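Local atomic coordinates of tartronate semialdehyde reductase (Salmonella typhimurium, PDB entry 1VPD), a protein that probably catalyses the NAD(P)H-dependent reduction of tartronate semialdehyde to D-glycerate, the closing step from galactarate to D-glycerate. Residues 8-13 and 64-69; 13-18 and 127-132; 122-127 and 170-175; 136-141 and 159-164; 230-235 and 281-286. All coordinates share one frame; numbering follows the deposited sequence. Where two conformers were deposited one is given.

Interactions 1 and 4 are parallel strand pairs of the same sheet: interaction 1 is buried in its Rossmann part, whereas interaction 4 closes its outer end, one face apolar and the other partly wet. Interaction 3 is also buried, but sets the neighbouring strand 119-126 against helix 170-198 through polar bonds and binds a tartrate; its segments touch interaction 4 through the Ser126-Ser138 and Pro124-Met140 backbone bonds. Interaction 2 is a surface contact held by van der Waals packing and one water. Interaction 5 joins an inter-helix loop to the start of helix 285-293; its Gly235 bonds Glu129 of interaction 2, reaching from the C-terminal part to the nucleotide-binding part.

Interaction 1 of 5, residues 8-13 and 64-69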
# COMPACT_ATOMS: atom_id res chain seq x y z
N VAL A 8 -8.66 -13.93 13.60
CA VAL A 8 -8.10 -13.38 12.36
C VAL A 8 -6.60 -13.18 12.56
O VAL A 8 -6.19 -12.51 13.50
CB VAL A 8 -8.75 -12.03 12.04
CG1 VAL A 8 -8.07 -11.38 10.83
CG2 VAL A 8 -10.23 -12.17 11.81
N GLY A 9 -5.79 -13.75 11.67
CA GLY A 9 -4.36 -13.57 11.72
C GLY A 9 -4.04 -12.25 11.06
O GLY A 9 -4.73 -11.86 10.13
N PHE A 10 -3.01 -11.56 11.54
CA PHE A 10 -2.57 -10.31 10.90
C PHE A 10 -1.07 -10.21 11.00
O PHE A 10 -0.52 -10.08 12.10
CB PHE A 10 -3.26 -9.11 11.56
CG PHE A 10 -3.35 -7.89 10.68
CD1 PHE A 10 -4.59 -7.41 10.30
CD2 PHE A 10 -2.22 -7.24 10.23
CE1 PHE A 10 -4.71 -6.28 9.50
CE2 PHE A 10 -2.33 -6.10 9.40
CZ PHE A 10 -3.58 -5.63 9.06
N ILE A 11 -0.38 -10.30 9.86
CA ILE A 11 1.07 -10.33 9.84
C ILE A 11 1.54 -9.13 9.01
O ILE A 11 1.25 -9.06 7.82
CB ILE A 11 1.59 -11.64 9.23
CG1 ILE A 11 1.08 -12.84 10.03
CG2 ILE A 11 3.10 -11.64 9.21
CD1 ILE A 11 1.43 -14.17 9.42
N GLY A 12 2.27 -8.23 9.67
CA GLY A 12 2.77 -7.01 9.07
C GLY A 12 2.09 -5.82 9.70
O GLY A 12 0.97 -5.47 9.34
N LEU A 13 2.76 -5.22 10.68
CA LEU A 13 2.22 -4.16 11.52
C LEU A 13 3.02 -2.87 11.30
O LEU A 13 3.44 -2.19 12.25
CB LEU A 13 2.26 -4.59 13.00
CG LEU A 13 1.52 -5.89 13.30
CD1 LEU A 13 1.70 -6.25 14.77
CD2 LEU A 13 0.04 -5.79 12.94
N VAL A 64 -8.61 -17.37 8.84
CA VAL A 64 -8.29 -16.32 7.85
C VAL A 64 -7.11 -15.51 8.37
O VAL A 64 -7.01 -15.23 9.58
CB VAL A 64 -9.51 -15.42 7.53
CG1 VAL A 64 -10.00 -14.68 8.77
CG2 VAL A 64 -9.19 -14.43 6.39
N ILE A 65 -6.20 -15.16 7.48
CA ILE A 65 -4.98 -14.45 7.84
C ILE A 65 -4.83 -13.31 6.84
O ILE A 65 -4.93 -13.54 5.64
CB ILE A 65 -3.74 -15.36 7.74
CG1 ILE A 65 -3.87 -16.55 8.69
CG2 ILE A 65 -2.47 -14.59 8.09
CD1 ILE A 65 -3.64 -17.85 8.03
N ILE A 66 -4.63 -12.11 7.35
CA ILE A 66 -4.24 -10.95 6.53
C ILE A 66 -2.72 -10.75 6.58
O ILE A 66 -2.13 -10.80 7.65
CB ILE A 66 -4.97 -9.68 7.03
CG1 ILE A 66 -6.46 -9.78 6.77
CG2 ILE A 66 -4.36 -8.38 6.43
CD1 ILE A 66 -7.28 -8.84 7.64
N THR A 67 -2.10 -10.51 5.42
CA THR A 67 -0.69 -10.07 5.39
C THR A 67 -0.65 -8.65 4.84
O THR A 67 -1.42 -8.31 3.96
CB THR A 67 0.19 -10.97 4.53
OG1 THR A 67 -0.45 -11.29 3.28
CG2 THR A 67 0.42 -12.32 5.23
N MSE A 68 0.22 -7.82 5.41
CA MSE A 68 0.46 -6.47 4.92
C MSE A 68 1.97 -6.27 4.96
O MSE A 68 2.53 -5.84 5.97
CB MSE A 68 -0.30 -5.43 5.76
CG MSE A 68 -0.08 -3.94 5.40
SE MSE A 68 -0.17 -3.65 3.54
CE MSE A 68 -1.83 -2.83 3.38
N LEU A 69 2.61 -6.60 3.84
CA LEU A 69 4.06 -6.67 3.74
C LEU A 69 4.56 -5.86 2.52
O LEU A 69 3.75 -5.49 1.67
CB LEU A 69 4.48 -8.13 3.64
CG LEU A 69 4.07 -8.98 4.86
CD1 LEU A 69 4.19 -10.48 4.56
CD2 LEU A 69 4.93 -8.59 6.06
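Ile66 and Phe10 meet on one face of a parallel strand pair, 8-11 beside 64-67, in the Rossmann-type sheet of the cofactor domain. The backbones are stitched by four hydrogen bonds: Gly9 N to Val64 O, Ile66 N to Gly9 O, Ile11 N to Ile66 O and Met68 N to Ile11 O. Ile66 thus bonds through both its N and its O, to Gly9 and Ile11, on either side of Phe10. The strands come especially near at Gly9, whose CA is 4.0 Å from Ile65 CA.

Ile66 can be followed outward. Its CB rests beside the strand, 3.8 Å from Gly9 O. There the chain forks. CG2, anti to the backbone N, swings over one face of the Phe10 ring in a CH-pi contact, 3.9 Å from the centroid and 17° off the ring normal; it lies nearest the rim atom CE1. The other branch takes CD1 back to the same side of the ring, 4.0 Å from Phe10 CD1, and on to Val8 CG1 at 4.2 Å. Leu24 of helix 17-26 and Met158 also touch both Phe10 and Ile66.

On the opposite face of the sheet Ile11 CD1 lies alongside Ile65 CG2, and helix 72-80 covers Ile11 and Thr67 with Val78. Thr67 OG1 is bonded to Asp97. Past the strand end the chain enters the glycine-rich turn predicted to bind NAD(+), its first glycine being Gly12. Here Leu69 CD2 packs on Gly12 CA, and the same CA points a C-H at Met68 O, 3.3 Å away.

Interaction 2 of 5, residues 13-18 and 127-132; sequences LGIMGK and GGEPKA
The glycine-rich turn between strand 7-11 and helix 17-26, predicted to bind NAD(+), presents Ile15 and Met16 to the first turn of helix 128-134. Ile15 meets Glu129: the CG2 methyl is set against the carboxylate carbon, 3.5 Å from Glu129 CD, and 3.7 Å from Glu129 CG, and the two side chains cross at about a right angle. Glu129 reaches this place as an extended chain, CG anti to the backbone N (chi1 -176°), which brings the carboxylate group itself against the methyl, with CG beside it.

The polar link runs through one water. It donates to Ile15 O at 2.7 Å and to Glu129 OE2 at 2.7 Å, so a backbone carbonyl and a carboxylate oxygen share its two protons. The other oxygen, OE1, accepts from Gly235 N in the C-terminal half of the chain. Gly12, Gly14 and Gly17 fit the GxGxxG pattern of Rossmann nucleotide-binding turns, and Gly14 O accepts from Lys18 N as helix 17-26 gets under way.

Met16, a selenomethionine, was modelled in two conformers, and its contacts apply to one of them. In that conformer the chain bends at chi2 (-66°) and again at chi3, curling SE to 3.7 Å from Glu129 N. Its methyl CE then ends against Ala132 CB, 3.6 Å away. Leu137 also touches this side chain, from the strand that follows. On the other helix, Gly128 O accepts from Ala132 N.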
# COMPACT_ATOMS: atom_id res chain seq x y z
N LEU A 13 2.76 -5.22 10.68
CA LEU A 13 2.22 -4.16 11.52
C LEU A 13 3.02 -2.87 11.30
O LEU A 13 3.44 -2.19 12.25
CB LEU A 13 2.26 -4.59 13.00
CG LEU A 13 1.52 -5.89 13.30
CD1 LEU A 13 1.70 -6.25 14.77
CD2 LEU A 13 0.04 -5.79 12.94
N GLY A 14 3.23 -2.54 10.03
CA GLY A 14 3.98 -1.35 9.68
C GLY A 14 3.09 -0.10 9.62
O GLY A 14 2.03 -0.02 10.25
N ILE A 15 3.51 0.88 8.82
CA ILE A 15 2.82 2.16 8.75
C ILE A 15 1.35 2.01 8.38
O ILE A 15 0.49 2.70 8.93
CB ILE A 15 3.57 3.12 7.77
CG1 ILE A 15 4.89 3.59 8.43
CG2 ILE A 15 2.71 4.33 7.44
CD1 ILE A 15 5.83 4.41 7.56
N MSE A 16 1.06 1.11 7.43
CA MSE A 16 -0.31 0.82 7.05
C MSE A 16 -0.91 -0.28 7.94
O MSE A 16 -2.03 -0.15 8.44
CB MSE A 16 -0.35 0.41 5.57
CG MSE A 16 0.32 1.44 4.62
SE MSE A 16 -0.65 3.14 4.57
CE MSE A 16 -2.30 2.39 3.83
N GLY A 17 -0.17 -1.37 8.13
CA GLY A 17 -0.69 -2.55 8.82
C GLY A 17 -1.11 -2.30 10.26
O GLY A 17 -2.14 -2.80 10.71
N LYS A 18 -0.31 -1.55 10.99
CA LYS A 18 -0.62 -1.30 12.40
C LYS A 18 -1.98 -0.63 12.60
O LYS A 18 -2.84 -1.19 13.29
CB LYS A 18 0.50 -0.53 13.09
CG LYS A 18 0.26 -0.34 14.59
CD LYS A 18 1.54 0.00 15.29
CE LYS A 18 1.79 1.46 15.29
NZ LYS A 18 2.87 1.78 16.28
N GLY A 127 -4.94 4.87 0.06
CA GLY A 127 -5.45 6.01 0.80
C GLY A 127 -4.42 6.70 1.65
O GLY A 127 -4.65 7.82 2.15
N GLY A 128 -3.27 6.06 1.83
CA GLY A 128 -2.18 6.64 2.59
C GLY A 128 -2.36 6.40 4.07
O GLY A 128 -3.41 5.98 4.52
N GLU A 129 -1.32 6.72 4.83
CA GLU A 129 -1.35 6.52 6.27
C GLU A 129 -2.56 7.19 6.93
O GLU A 129 -3.18 6.59 7.81
CB GLU A 129 -0.03 7.01 6.86
CG GLU A 129 0.10 6.76 8.36
CD GLU A 129 1.41 7.25 8.94
OE1 GLU A 129 2.15 8.05 8.29
OE2 GLU A 129 1.72 6.81 10.06
N PRO A 130 -2.94 8.42 6.55
CA PRO A 130 -4.13 9.03 7.16
C PRO A 130 -5.40 8.21 7.03
O PRO A 130 -6.20 8.14 7.97
CB PRO A 130 -4.25 10.37 6.44
CG PRO A 130 -2.84 10.68 6.01
CD PRO A 130 -2.27 9.35 5.62
N LYS A 131 -5.59 7.57 5.88
CA LYS A 131 -6.81 6.80 5.67
C LYS A 131 -6.72 5.37 6.21
O LYS A 131 -7.75 4.73 6.45
CB LYS A 131 -7.20 6.80 4.19
CG LYS A 131 -7.60 8.19 3.67
CD LYS A 131 -8.21 8.10 2.27
CE LYS A 131 -8.78 9.43 1.83
NZ LYS A 131 -10.13 9.67 2.44
N ALA A 132 -5.51 4.86 6.38
CA ALA A 132 -5.29 3.61 7.11
C ALA A 132 -5.73 3.83 8.56
O ALA A 132 -6.43 3.00 9.14
CB ALA A 132 -3.84 3.19 7.04
O HOH W 1 0.97 4.39 11.01

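Interaction 3 of 5, residues 122-127 and 170-175. With TLA (L(+)-tartaric acid), chain C.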
# COMPACT_ATOMS: atom_id res chain seq x y z
N ASP A 122 -6.08 -11.36 -3.36
CA ASP A 122 -5.16 -10.23 -3.40
C ASP A 122 -5.96 -8.95 -3.25
O ASP A 122 -6.73 -8.59 -4.13
CB ASP A 122 -4.23 -10.22 -4.63
CG ASP A 122 -4.94 -10.09 -5.96
OD1 ASP A 122 -5.92 -10.84 -6.24
OD2 ASP A 122 -4.54 -9.29 -6.86
N ALA A 123 -5.81 -8.31 -2.09
CA ALA A 123 -6.63 -7.16 -1.69
C ALA A 123 -5.78 -5.95 -1.24
O ALA A 123 -5.89 -5.50 -0.10
CB ALA A 123 -7.58 -7.57 -0.58
N PRO A 124 -4.95 -5.43 -2.14
CA PRO A 124 -4.18 -4.23 -1.84
C PRO A 124 -5.08 -3.01 -1.65
O PRO A 124 -6.29 -3.02 -1.96
CB PRO A 124 -3.26 -4.06 -3.07
CG PRO A 124 -3.98 -4.76 -4.17
CD PRO A 124 -4.68 -5.92 -3.51
N VAL A 125 -4.50 -1.97 -1.09
CA VAL A 125 -5.26 -0.83 -0.62
C VAL A 125 -4.71 0.47 -1.14
O VAL A 125 -3.55 0.56 -1.56
CB VAL A 125 -5.31 -0.78 0.94
CG1 VAL A 125 -5.68 -2.14 1.52
CG2 VAL A 125 -3.99 -0.32 1.56
N SER A 126 -5.54 1.51 -1.04
CA SER A 126 -5.07 2.88 -1.27
C SER A 126 -5.73 3.88 -0.35
O SER A 126 -6.94 3.80 -0.07
CB SER A 126 -5.30 3.28 -2.72
OG SER A 126 -4.77 4.57 -2.92
N GLY A 127 -4.94 4.87 0.06
CA GLY A 127 -5.45 6.01 0.80
C GLY A 127 -4.42 6.70 1.65
O GLY A 127 -4.65 7.82 2.15
N ALA A 170 -5.95 -9.55 -10.02
CA ALA A 170 -6.63 -8.35 -10.49
C ALA A 170 -6.61 -7.25 -9.47
O ALA A 170 -6.62 -6.07 -9.84
CB ALA A 170 -8.07 -8.65 -10.93
N GLY A 171 -6.54 -7.60 -8.20
CA GLY A 171 -6.36 -6.59 -7.16
C GLY A 171 -5.06 -5.83 -7.39
O GLY A 171 -5.04 -4.60 -7.39
N ASN A 172 -3.98 -6.57 -7.57
CA ASN A 172 -2.69 -5.95 -7.83
C ASN A 172 -2.59 -5.27 -9.18
O ASN A 172 -1.95 -4.25 -9.26
CB ASN A 172 -1.55 -6.91 -7.56
CG ASN A 172 -1.22 -6.95 -6.07
OD1 ASN A 172 -0.89 -5.91 -5.48
ND2 ASN A 172 -1.38 -8.10 -5.44
N VAL A 173 -3.28 -5.76 -10.21
CA VAL A 173 -3.31 -5.00 -11.46
C VAL A 173 -3.97 -3.64 -11.21
O VAL A 173 -3.50 -2.62 -11.67
CB VAL A 173 -4.04 -5.76 -12.60
CG1 VAL A 173 -4.27 -4.86 -13.81
CG2 VAL A 173 -3.28 -6.96 -13.01
N THR A 174 -5.07 -3.64 -10.45
CA THR A 174 -5.79 -2.42 -10.12
C THR A 174 -4.90 -1.50 -9.30
O THR A 174 -4.87 -0.28 -9.53
CB THR A 174 -7.11 -2.76 -9.40
OG1 THR A 174 -7.92 -3.59 -10.24
CG2 THR A 174 -7.94 -1.52 -9.14
N LYS A 175 -4.16 -2.08 -8.36
CA LYS A 175 -3.19 -1.31 -7.57
C LYS A 175 -2.05 -0.73 -8.43
O LYS A 175 -1.58 0.36 -8.14
CB LYS A 175 -2.63 -2.15 -6.41
CG LYS A 175 -1.63 -1.41 -5.51
CD LYS A 175 -2.20 -0.18 -4.80
CE LYS A 175 -1.26 0.30 -3.69
NZ LYS A 175 -1.66 1.64 -3.13
O1 TLA C . 0.51 2.34 -1.63
O11 TLA C . 0.05 2.30 0.52
C1 TLA C . 0.33 2.91 -0.54
C2 TLA C . 0.58 4.39 -0.48
O2 TLA C . 0.37 4.88 0.86
C3 TLA C . -0.20 5.21 -1.50
O3 TLA C . 0.35 5.18 -2.81
C4 TLA C . -1.65 4.80 -1.57
O4 TLA C . -2.26 4.68 -0.50
O41 TLA C . -2.19 4.60 -2.66
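Asp122 meets Asn172 where strand 119-126 passes the start of helix 170-198. Asp122 OD2 accepts a hydrogen bond from Asn172 N at 2.9 Å, met on its anti side and 27° out of the carboxylate plane. The other oxygen, OD1, takes Gly169 N, so the carboxylate sits at the helix N-terminus, where the helix dipole would probably favour its negative charge. Lys175 NZ bonds Val125 O at 2.7 Å, in the plane of that carbonyl; CG anti to the backbone N (chi1 -179°) and a bend at chi2 (61°) bring it there.

Van der Waals contact fills the space between these bonds. Pro124 CG nestles into the first helical turn, 3.4 Å from Gly171 O and 3.7 Å from Lys175 CB, and its ring crosses obliquely under Asn172, whose OD1 is bonded to Ile101 N. Gly171, with no side chain, passes close over Asp122 O.

This is where the Rossmann domain hands over to the long helix opening the C-terminal domain, and Lys175 is the predicted active-site residue. Beside it lies Ser100, a predicted NAD(+)-binding residue.

Ligand bonds come last. A tartrate, probably from the crystallisation liquor, takes Lys175 NZ at its O1 (2.7 Å) and Ser126 OG at O41 (2.6 Å). Gly127 N points almost straight at tartrate O4.

Interaction 4 of 5, residues 136-141 and 159-164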
# COMPACT_ATOMS: atom_id res chain seq x y z
N THR A 136 -10.78 4.65 6.12
CA THR A 136 -11.48 5.02 4.90
C THR A 136 -10.71 4.62 3.63
O THR A 136 -11.00 5.14 2.54
CB THR A 136 -11.76 6.53 4.86
OG1 THR A 136 -10.53 7.27 4.93
CG2 THR A 136 -12.57 6.98 6.09
N LEU A 137 -9.76 3.70 3.78
CA LEU A 137 -9.05 3.11 2.63
C LEU A 137 -9.99 2.56 1.58
O LEU A 137 -11.06 2.05 1.91
CB LEU A 137 -8.18 1.93 3.10
CG LEU A 137 -7.04 2.22 4.04
CD1 LEU A 137 -6.46 0.92 4.59
CD2 LEU A 137 -5.96 3.02 3.35
N SER A 138 -9.58 2.62 0.31
CA SER A 138 -10.18 1.82 -0.74
C SER A 138 -9.39 0.51 -0.85
O SER A 138 -8.14 0.52 -0.83
CB SER A 138 -10.17 2.56 -2.08
OG SER A 138 -11.20 3.52 -2.14
N VAL A 139 -10.11 -0.58 -0.98
CA VAL A 139 -9.55 -1.91 -1.13
C VAL A 139 -10.00 -2.45 -2.48
O VAL A 139 -11.17 -2.32 -2.87
CB VAL A 139 -10.05 -2.84 0.03
CG1 VAL A 139 -9.43 -4.20 -0.05
CG2 VAL A 139 -9.75 -2.20 1.37
N MSE A 140 -9.06 -3.05 -3.20
CA MSE A 140 -9.29 -3.53 -4.56
C MSE A 140 -8.84 -4.98 -4.60
O MSE A 140 -7.70 -5.28 -4.31
CB MSE A 140 -8.54 -2.65 -5.57
CG MSE A 140 -7.03 -2.55 -5.33
SE MSE A 140 -6.30 -0.75 -5.71
CE MSE A 140 -7.22 0.24 -4.33
N VAL A 141 -9.74 -5.89 -4.99
CA VAL A 141 -9.57 -7.31 -4.68
C VAL A 141 -9.68 -8.21 -5.90
O VAL A 141 -10.59 -8.05 -6.72
CB VAL A 141 -10.65 -7.77 -3.66
CG1 VAL A 141 -10.34 -9.17 -3.17
CG2 VAL A 141 -10.76 -6.77 -2.51
N ALA A 159 -11.98 -0.05 5.92
CA ALA A 159 -12.12 0.62 4.63
C ALA A 159 -13.37 1.47 4.48
O ALA A 159 -14.41 1.23 5.12
CB ALA A 159 -12.11 -0.44 3.54
N GLY A 160 -13.28 2.44 3.56
CA GLY A 160 -14.45 3.13 3.03
C GLY A 160 -15.08 2.44 1.84
O GLY A 160 -16.24 2.70 1.51
N SER A 161 -14.33 1.58 1.16
CA SER A 161 -14.79 0.92 -0.05
C SER A 161 -14.02 -0.39 -0.24
O SER A 161 -12.82 -0.42 -0.06
CB SER A 161 -14.54 1.82 -1.27
OG SER A 161 -14.89 1.15 -2.47
N VAL A 162 -14.73 -1.46 -0.60
CA VAL A 162 -14.13 -2.75 -0.94
C VAL A 162 -14.76 -3.26 -2.22
O VAL A 162 -15.97 -3.52 -2.26
CB VAL A 162 -14.28 -3.78 0.19
CG1 VAL A 162 -13.62 -5.10 -0.18
CG2 VAL A 162 -13.70 -3.25 1.50
N VAL A 163 -13.97 -3.36 -3.28
CA VAL A 163 -14.48 -3.68 -4.61
C VAL A 163 -13.76 -4.88 -5.22
O VAL A 163 -12.53 -4.95 -5.24
CB VAL A 163 -14.34 -2.45 -5.55
CG1 VAL A 163 -14.64 -2.82 -7.01
CG2 VAL A 163 -15.22 -1.30 -5.07
N HIS A 164 -14.52 -5.82 -5.76
CA HIS A 164 -14.01 -6.99 -6.44
C HIS A 164 -13.72 -6.63 -7.90
O HIS A 164 -14.61 -6.20 -8.63
CB HIS A 164 -15.06 -8.10 -6.35
CG HIS A 164 -14.63 -9.41 -6.91
ND1 HIS A 164 -13.43 -10.02 -6.61
CD2 HIS A 164 -15.28 -10.27 -7.73
CE1 HIS A 164 -13.35 -11.18 -7.23
NE2 HIS A 164 -14.46 -11.36 -7.91
O HOH W 2 -13.15 3.62 -4.06
O HOH W 3 -12.46 0.12 -3.29
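Val139 and Val162 face the same way on two neighbouring parallel strands, 137-141 and 161-164, and with Val141 and Ala159 they make the tight side of the contact. Val139 CG2 touches Ala159 CB at 3.7 Å, while Val139 CB stands 4.0 Å from Val162 CG2. Two residues on, Val141 CG2 meets the other methyl, Val162 CG1. In both Val139 and Val162 CG1 is anti to the backbone N (chi1 -177° and -179°), which turns CG2 back beside the N. Phe148 and Tyr152 of helix 145-156 touch Val162 from this side; that helix links the two strands in a beta-alpha-beta unit.

The other face is looser and partly wet. Ser138 OG is 3.8 Å from Ser161 CB, and water takes part in joining the hydroxyls: one molecule is bonded to Ser138 OG at 2.7 Å and weakly to Ser161 OG. A second donates to Val139 O at 2.8 Å and is also bonded to Ser161 OG. Val163 lies exposed farther along, whereas Met140 on the same face is buried under Thr174, Lys175 and Asn178 of helix 170-198.

Between the faces runs the backbone ladder: Val139 N to Ser161 O, Val163 N to Val139 O and Val141 N to Val163 O. Near the start of both strands Leu137 O accepts from Gly160 N at 2.8 Å, where segment 159-164 turns a corner at Gly160. Val139 O thus serves both an amide and a water, which implies that hydration reaches the edge of the ladder on the serine side, while the face of Val139, Val141 and Val162, all buried, relies on apolar contact.

Interaction 5 of 5, residues 230-235 and 281-286; sequences RNFKPG and DHSALA
Phe232 O accepts from Asp281 N at 2.8 Å, a nearly straight bond (163° at the hydrogen) whose donor lies above the carbonyl plane, and this is the backbone link between the loop 230-235 and the start of 281-286.

The Phe232 ring leans in next. With CG beside the backbone N (chi1 -57°), its CD1 edge comes near its own plane to Ser283 OG, at 3.5 Å, and meets Ala284 CB at 4.0 Å. At the far rim, Phe232 CZ lies over the centre of the Arg230 guanidinium, which also forms a salt bridge with Glu290. Asp281 divides its carboxylate. OD1 lies 3.3 Å from Gly235 CA, just past the cis peptide bond, and accepts from Phe236 N. OD2 is gripped by Ser283 OG at 2.8 Å on its anti lone pair and by Ser283 N from above the carboxylate plane, with Lys223 as salt-bridge partner; these three would be expected to stabilise its negative charge.

Asp281 OD2 and Ser283 N thus make an Asx turn leading into the 3-10 segment 282-284 and helix 285-293. Asn231 OD1 makes a second with Lys233 N, after the Schellman motif at Arg230 that ends helix 218-228: inter-helix connections of the all-helical C-terminal domain.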
# COMPACT_ATOMS: atom_id res chain seq x y z
N ARG A 230 7.62 21.23 4.79
CA ARG A 230 8.89 20.51 4.75
C ARG A 230 8.80 19.22 5.58
O ARG A 230 9.78 18.81 6.22
CB ARG A 230 10.06 21.39 5.19
CG ARG A 230 10.01 22.85 4.67
CD ARG A 230 9.80 22.93 3.14
NE ARG A 230 10.89 22.31 2.41
CZ ARG A 230 10.87 22.04 1.11
NH1 ARG A 230 9.79 22.29 0.39
NH2 ARG A 230 11.94 21.53 0.53
N ASN A 231 7.63 18.61 5.57
CA ASN A 231 7.41 17.34 6.25
C ASN A 231 7.42 16.21 5.24
O ASN A 231 6.43 15.99 4.55
CB ASN A 231 6.07 17.36 6.97
CG ASN A 231 5.70 16.01 7.55
OD1 ASN A 231 6.55 15.11 7.72
ND2 ASN A 231 4.42 15.83 7.83
N PHE A 232 8.55 15.50 5.15
CA PHE A 232 8.69 14.38 4.21
C PHE A 232 8.80 13.04 4.93
O PHE A 232 9.39 12.08 4.41
CB PHE A 232 9.87 14.62 3.28
CG PHE A 232 9.78 15.92 2.52
CD1 PHE A 232 8.92 16.04 1.45
CD2 PHE A 232 10.57 17.02 2.87
CE1 PHE A 232 8.85 17.24 0.73
CE2 PHE A 232 10.48 18.21 2.18
CZ PHE A 232 9.63 18.32 1.11
N LYS A 233 8.23 12.96 6.12
CA LYS A 233 8.23 11.72 6.89
C LYS A 233 7.21 10.72 6.35
O LYS A 233 6.04 11.05 6.17
CB LYS A 233 7.87 12.03 8.35
CG LYS A 233 7.95 10.82 9.27
CD LYS A 233 7.41 11.12 10.68
CE LYS A 233 7.56 9.89 11.57
NZ LYS A 233 7.07 10.17 12.95
N PRO A 234 7.62 9.48 6.09
CA PRO A 234 6.64 8.48 5.66
C PRO A 234 5.59 8.20 6.74
O PRO A 234 5.93 8.21 7.92
CB PRO A 234 7.47 7.22 5.40
CG PRO A 234 8.86 7.61 5.49
CD PRO A 234 8.98 8.96 6.15
N GLY A 235 4.34 7.98 6.36
CA GLY A 235 3.87 8.06 4.99
C GLY A 235 4.29 6.85 4.17
O GLY A 235 4.44 5.74 4.70
N ASP A 281 8.89 10.19 2.45
CA ASP A 281 7.55 10.11 1.87
C ASP A 281 7.59 10.50 0.41
O ASP A 281 8.40 11.31 0.01
CB ASP A 281 6.60 11.04 2.60
CG ASP A 281 5.17 10.92 2.09
OD1 ASP A 281 4.53 9.88 2.34
OD2 ASP A 281 4.62 11.84 1.44
N HIS A 282 6.70 9.92 -0.39
CA HIS A 282 6.69 10.23 -1.82
C HIS A 282 6.33 11.67 -2.22
O HIS A 282 6.58 12.06 -3.37
CB HIS A 282 5.94 9.20 -2.67
CG HIS A 282 4.53 8.88 -2.28
ND1 HIS A 282 3.87 9.35 -1.16
CD2 HIS A 282 3.65 8.07 -2.91
CE1 HIS A 282 2.64 8.84 -1.13
NE2 HIS A 282 2.48 8.07 -2.19
N SER A 283 5.85 12.47 -1.27
CA SER A 283 5.77 13.92 -1.43
C SER A 283 7.15 14.52 -1.76
O SER A 283 7.22 15.61 -2.34
CB SER A 283 5.16 14.58 -0.18
OG SER A 283 5.90 14.26 1.00
N ALA A 284 8.23 13.82 -1.42
CA ALA A 284 9.59 14.26 -1.76
C ALA A 284 9.88 14.27 -3.27
O ALA A 284 10.91 14.77 -3.71
CB ALA A 284 10.63 13.45 -1.01
N LEU A 285 8.95 13.77 -4.08
CA LEU A 285 9.05 14.05 -5.51
C LEU A 285 9.13 15.54 -5.75
O LEU A 285 9.76 15.98 -6.71
CB LEU A 285 7.84 13.49 -6.25
CG LEU A 285 7.93 12.14 -6.90
CD1 LEU A 285 6.53 11.70 -7.29
CD2 LEU A 285 8.85 12.19 -8.12
N ALA A 286 8.51 16.35 -4.89
CA ALA A 286 8.63 17.81 -5.01
C ALA A 286 10.08 18.28 -4.96
O ALA A 286 10.44 19.23 -5.68
CB ALA A 286 7.81 18.52 -3.93